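Local coordinates for structure-specific endonuclease subunit SLX1 (Candida glabrata, PDB 4XLG), which probably cuts branched DNA as the catalytic subunit of the SLX1-SLX4 endonuclease, nicking duplex strands close to junctions with single-stranded DNA, at residues D127-E138 with N158-T169. The protein carries 1 engineered substitution. Residues are numbered along the deposited sequence; the frame is centred on the assembly and turned at random.
Sequences DLTLHFFNQKVE and NYTVSLSQDALT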
# COMPACT_ATOMS: atom_id res chain seq x y z
N ASP B 127 2.12 -5.50 -0.71
CA ASP B 127 3.44 -5.42 -1.40
C ASP B 127 3.98 -3.99 -1.37
O ASP B 127 4.33 -3.39 -2.42
CB ASP B 127 3.35 -5.89 -2.87
CG ASP B 127 3.07 -7.39 -2.99
OD1 ASP B 127 3.49 -8.17 -2.10
OD2 ASP B 127 2.39 -7.77 -3.96
N LEU B 128 4.08 -3.44 -0.16
CA LEU B 128 4.49 -2.05 0.04
C LEU B 128 5.94 -1.82 -0.36
O LEU B 128 6.74 -2.76 -0.49
CB LEU B 128 4.28 -1.64 1.51
CG LEU B 128 2.78 -1.80 1.92
CD1 LEU B 128 2.67 -1.70 3.42
CD2 LEU B 128 1.95 -0.64 1.21
N THR B 129 6.28 -0.54 -0.52
CA THR B 129 7.66 -0.18 -0.78
C THR B 129 8.19 0.64 0.39
O THR B 129 7.56 1.64 0.77
CB THR B 129 7.79 0.65 -2.09
OG1 THR B 129 7.45 -0.21 -3.20
CG2 THR B 129 9.25 1.22 -2.30
N LEU B 130 9.33 0.22 0.93
CA LEU B 130 10.01 0.98 1.99
C LEU B 130 11.16 1.76 1.31
O LEU B 130 12.10 1.16 0.79
CB LEU B 130 10.54 0.01 3.07
CG LEU B 130 11.58 0.61 4.04
CD1 LEU B 130 10.98 1.80 4.80
CD2 LEU B 130 12.02 -0.56 4.95
N HIS B 131 11.09 3.09 1.36
CA HIS B 131 12.09 3.91 0.67
C HIS B 131 12.87 4.75 1.69
O HIS B 131 12.23 5.47 2.49
CB HIS B 131 11.42 4.90 -0.30
CG HIS B 131 12.44 5.75 -1.02
ND1 HIS B 131 13.11 5.31 -2.15
CD2 HIS B 131 12.97 6.96 -0.71
CE1 HIS B 131 14.00 6.22 -2.51
NE2 HIS B 131 13.92 7.24 -1.67
N PHE B 132 14.21 4.69 1.62
CA PHE B 132 15.06 5.55 2.47
C PHE B 132 15.64 6.75 1.73
O PHE B 132 16.12 6.61 0.60
CB PHE B 132 16.24 4.72 3.05
CG PHE B 132 15.77 3.69 4.00
CD1 PHE B 132 15.51 4.06 5.33
CD2 PHE B 132 15.55 2.38 3.60
CE1 PHE B 132 15.04 3.11 6.27
CE2 PHE B 132 15.12 1.39 4.53
CZ PHE B 132 14.84 1.76 5.87
N PHE B 133 15.58 7.91 2.37
CA PHE B 133 16.19 9.12 1.82
C PHE B 133 17.53 9.37 2.46
O PHE B 133 18.28 10.30 2.07
CB PHE B 133 15.31 10.32 2.09
CG PHE B 133 13.94 10.20 1.46
CD1 PHE B 133 13.81 10.41 0.06
CD2 PHE B 133 12.82 9.90 2.25
CE1 PHE B 133 12.53 10.33 -0.53
CE2 PHE B 133 11.52 9.82 1.66
CZ PHE B 133 11.38 10.04 0.27
N ASN B 134 17.82 8.57 3.48
CA ASN B 134 19.09 8.72 4.21
C ASN B 134 19.73 7.35 4.32
O ASN B 134 19.09 6.40 4.80
CB ASN B 134 18.87 9.33 5.61
CG ASN B 134 20.20 9.59 6.35
OD1 ASN B 134 20.90 8.65 6.74
ND2 ASN B 134 20.58 10.89 6.51
N GLN B 135 20.96 7.23 3.84
CA GLN B 135 21.65 5.94 3.78
C GLN B 135 22.08 5.44 5.17
O GLN B 135 22.15 4.22 5.39
CB GLN B 135 22.88 6.04 2.87
CG GLN B 135 23.74 4.76 2.79
CD GLN B 135 24.86 4.72 3.82
OE1 GLN B 135 25.44 5.75 4.18
NE2 GLN B 135 25.18 3.53 4.31
N LYS B 136 22.44 6.36 6.08
CA LYS B 136 22.79 5.91 7.43
C LYS B 136 21.56 5.32 8.12
O LYS B 136 21.69 4.33 8.89
CB LYS B 136 23.40 7.03 8.28
CG LYS B 136 24.77 7.43 7.78
CD LYS B 136 25.80 6.32 8.06
CE LYS B 136 27.14 6.62 7.42
NZ LYS B 136 28.18 5.56 7.75
N VAL B 137 20.38 5.88 7.86
CA VAL B 137 19.15 5.34 8.42
C VAL B 137 18.86 3.97 7.78
O VAL B 137 18.50 2.99 8.48
CB VAL B 137 17.95 6.31 8.20
CG1 VAL B 137 16.60 5.63 8.58
CG2 VAL B 137 18.17 7.62 9.04
N GLU B 138 19.02 3.89 6.46
CA GLU B 138 18.87 2.58 5.77
C GLU B 138 19.82 1.49 6.37
O GLU B 138 19.43 0.31 6.52
CB GLU B 138 19.15 2.75 4.26
CG GLU B 138 18.97 1.46 3.46
CD GLU B 138 20.27 0.81 3.03
OE1 GLU B 138 21.35 1.43 3.17
OE2 GLU B 138 20.21 -0.34 2.56
N ASN B 158 8.37 -9.96 0.18
CA ASN B 158 7.44 -9.47 -0.86
C ASN B 158 7.37 -7.92 -0.96
O ASN B 158 6.97 -7.35 -2.00
CB ASN B 158 6.04 -10.01 -0.62
CG ASN B 158 5.46 -9.49 0.68
OD1 ASN B 158 6.09 -9.59 1.75
ND2 ASN B 158 4.29 -8.88 0.59
N TYR B 159 7.73 -7.25 0.13
CA TYR B 159 7.83 -5.79 0.08
C TYR B 159 9.14 -5.42 -0.65
O TYR B 159 10.00 -6.27 -0.84
CB TYR B 159 7.77 -5.16 1.48
CG TYR B 159 8.86 -5.63 2.42
CD1 TYR B 159 8.63 -6.69 3.30
CD2 TYR B 159 10.10 -5.00 2.44
CE1 TYR B 159 9.63 -7.13 4.16
CE2 TYR B 159 11.10 -5.43 3.30
CZ TYR B 159 10.86 -6.50 4.15
OH TYR B 159 11.85 -6.93 5.01
N THR B 160 9.22 -4.19 -1.15
CA THR B 160 10.38 -3.66 -1.89
C THR B 160 11.12 -2.67 -0.99
O THR B 160 10.48 -1.94 -0.23
CB THR B 160 9.92 -2.96 -3.20
OG1 THR B 160 9.31 -3.94 -4.01
CG2 THR B 160 11.11 -2.35 -4.00
N VAL B 161 12.45 -2.67 -1.06
CA VAL B 161 13.25 -1.66 -0.32
C VAL B 161 14.07 -0.85 -1.32
O VAL B 161 14.71 -1.45 -2.21
CB VAL B 161 14.20 -2.30 0.75
CG1 VAL B 161 14.87 -1.18 1.56
CG2 VAL B 161 13.36 -3.15 1.69
N SER B 162 14.05 0.48 -1.20
CA SER B 162 14.82 1.29 -2.13
C SER B 162 15.54 2.39 -1.35
O SER B 162 15.19 2.70 -0.21
CB SER B 162 13.94 1.86 -3.25
OG SER B 162 12.80 2.53 -2.72
N LEU B 163 16.54 2.97 -2.01
CA LEU B 163 17.38 4.01 -1.39
C LEU B 163 17.61 5.09 -2.43
O LEU B 163 17.97 4.77 -3.59
CB LEU B 163 18.73 3.42 -0.92
CG LEU B 163 19.76 4.46 -0.41
CD1 LEU B 163 19.33 5.01 0.95
CD2 LEU B 163 21.18 3.77 -0.29
N SER B 164 17.38 6.34 -2.05
CA SER B 164 17.55 7.43 -3.01
C SER B 164 18.92 7.47 -3.62
O SER B 164 19.91 7.29 -2.93
CB SER B 164 17.30 8.78 -2.32
OG SER B 164 15.93 9.06 -2.21
N GLN B 165 18.98 7.72 -4.92
CA GLN B 165 20.25 8.11 -5.51
C GLN B 165 20.66 9.40 -4.79
O GLN B 165 19.82 10.30 -4.57
CB GLN B 165 20.09 8.34 -7.01
CG GLN B 165 21.36 8.81 -7.68
CD GLN B 165 21.31 8.53 -9.16
OE1 GLN B 165 20.34 8.90 -9.83
NE2 GLN B 165 22.31 7.82 -9.68
N ASP B 166 21.93 9.51 -4.41
CA ASP B 166 22.41 10.70 -3.67
C ASP B 166 21.73 10.89 -2.31
O ASP B 166 21.62 12.00 -1.81
CB ASP B 166 22.22 11.98 -4.50
CG ASP B 166 22.90 11.91 -5.85
OD1 ASP B 166 24.03 11.35 -5.95
OD2 ASP B 166 22.28 12.42 -6.80
N ALA B 167 21.27 9.79 -1.70
CA ALA B 167 20.78 9.81 -0.31
C ALA B 167 21.80 10.50 0.60
O ALA B 167 23.04 10.35 0.42
CB ALA B 167 20.53 8.38 0.21
N LEU B 168 21.30 11.23 1.58
CA LEU B 168 22.17 11.83 2.59
C LEU B 168 22.81 10.74 3.46
O LEU B 168 22.30 9.65 3.60
CB LEU B 168 21.39 12.81 3.47
CG LEU B 168 20.83 13.97 2.64
CD1 LEU B 168 20.33 15.06 3.57
CD2 LEU B 168 21.92 14.46 1.59
N THR B 169 23.92 11.07 4.09
CA THR B 169 24.56 10.12 4.97
C THR B 169 24.65 10.69 6.39
O THR B 169 23.62 10.99 6.99
CB THR B 169 25.95 9.72 4.42
OG1 THR B 169 26.75 10.89 4.18
CG2 THR B 169 25.78 8.95 3.09
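The imidazole ring of His-131 meets a serine hydroxyl at each nitrogen, both near the ring plane: ND1 lies 2.9 Å from Ser-162 OG and NE2 2.8 Å from Ser-164 OG. With CG anti to the backbone N (chi1 -180°), the ring turns its nitrogen edge toward the neighbouring strand, and the two hydrogen bonds fix its rotation; serine suits both sites, since a hydroxyl can give or accept. CD2 of the same ring packs on one face of Phe-133, offset toward the rim. On the other side of the sheet, buried Phe-132 meets Trp-141 and carries Glu-138 CA over the centre of one face, while branched Val-161 and Leu-163 line its edge and its CB. Strands 129-132 and 160-164 pair in parallel, the latter outermost, within this chain, in the mixed sheet of the nuclease fold, whose first strands lie in the GIY-YIG region. Leu-130 and Phe-132 each use N and O to bond the residues flanking their bridge partners, Val-161 and Leu-163. A type II turn from Ser-164 to Ala-167 breaks the edge strand; beyond it Leu-168 O accepts from Gln-135 N. Beside Leu-168, Asn-134 is the N-cap of helix 135-143, its amide accepting and donating at once: OD1 takes Val-137 N (3.0 Å), while ND2 donates to Thr-169 O (3.1 Å) and bonds Glu-61. At the opposite end, Asp-127 OD1 accepts from Asn-158 ND2 (2.9 Å), nearly along the carboxylate's C-O axis.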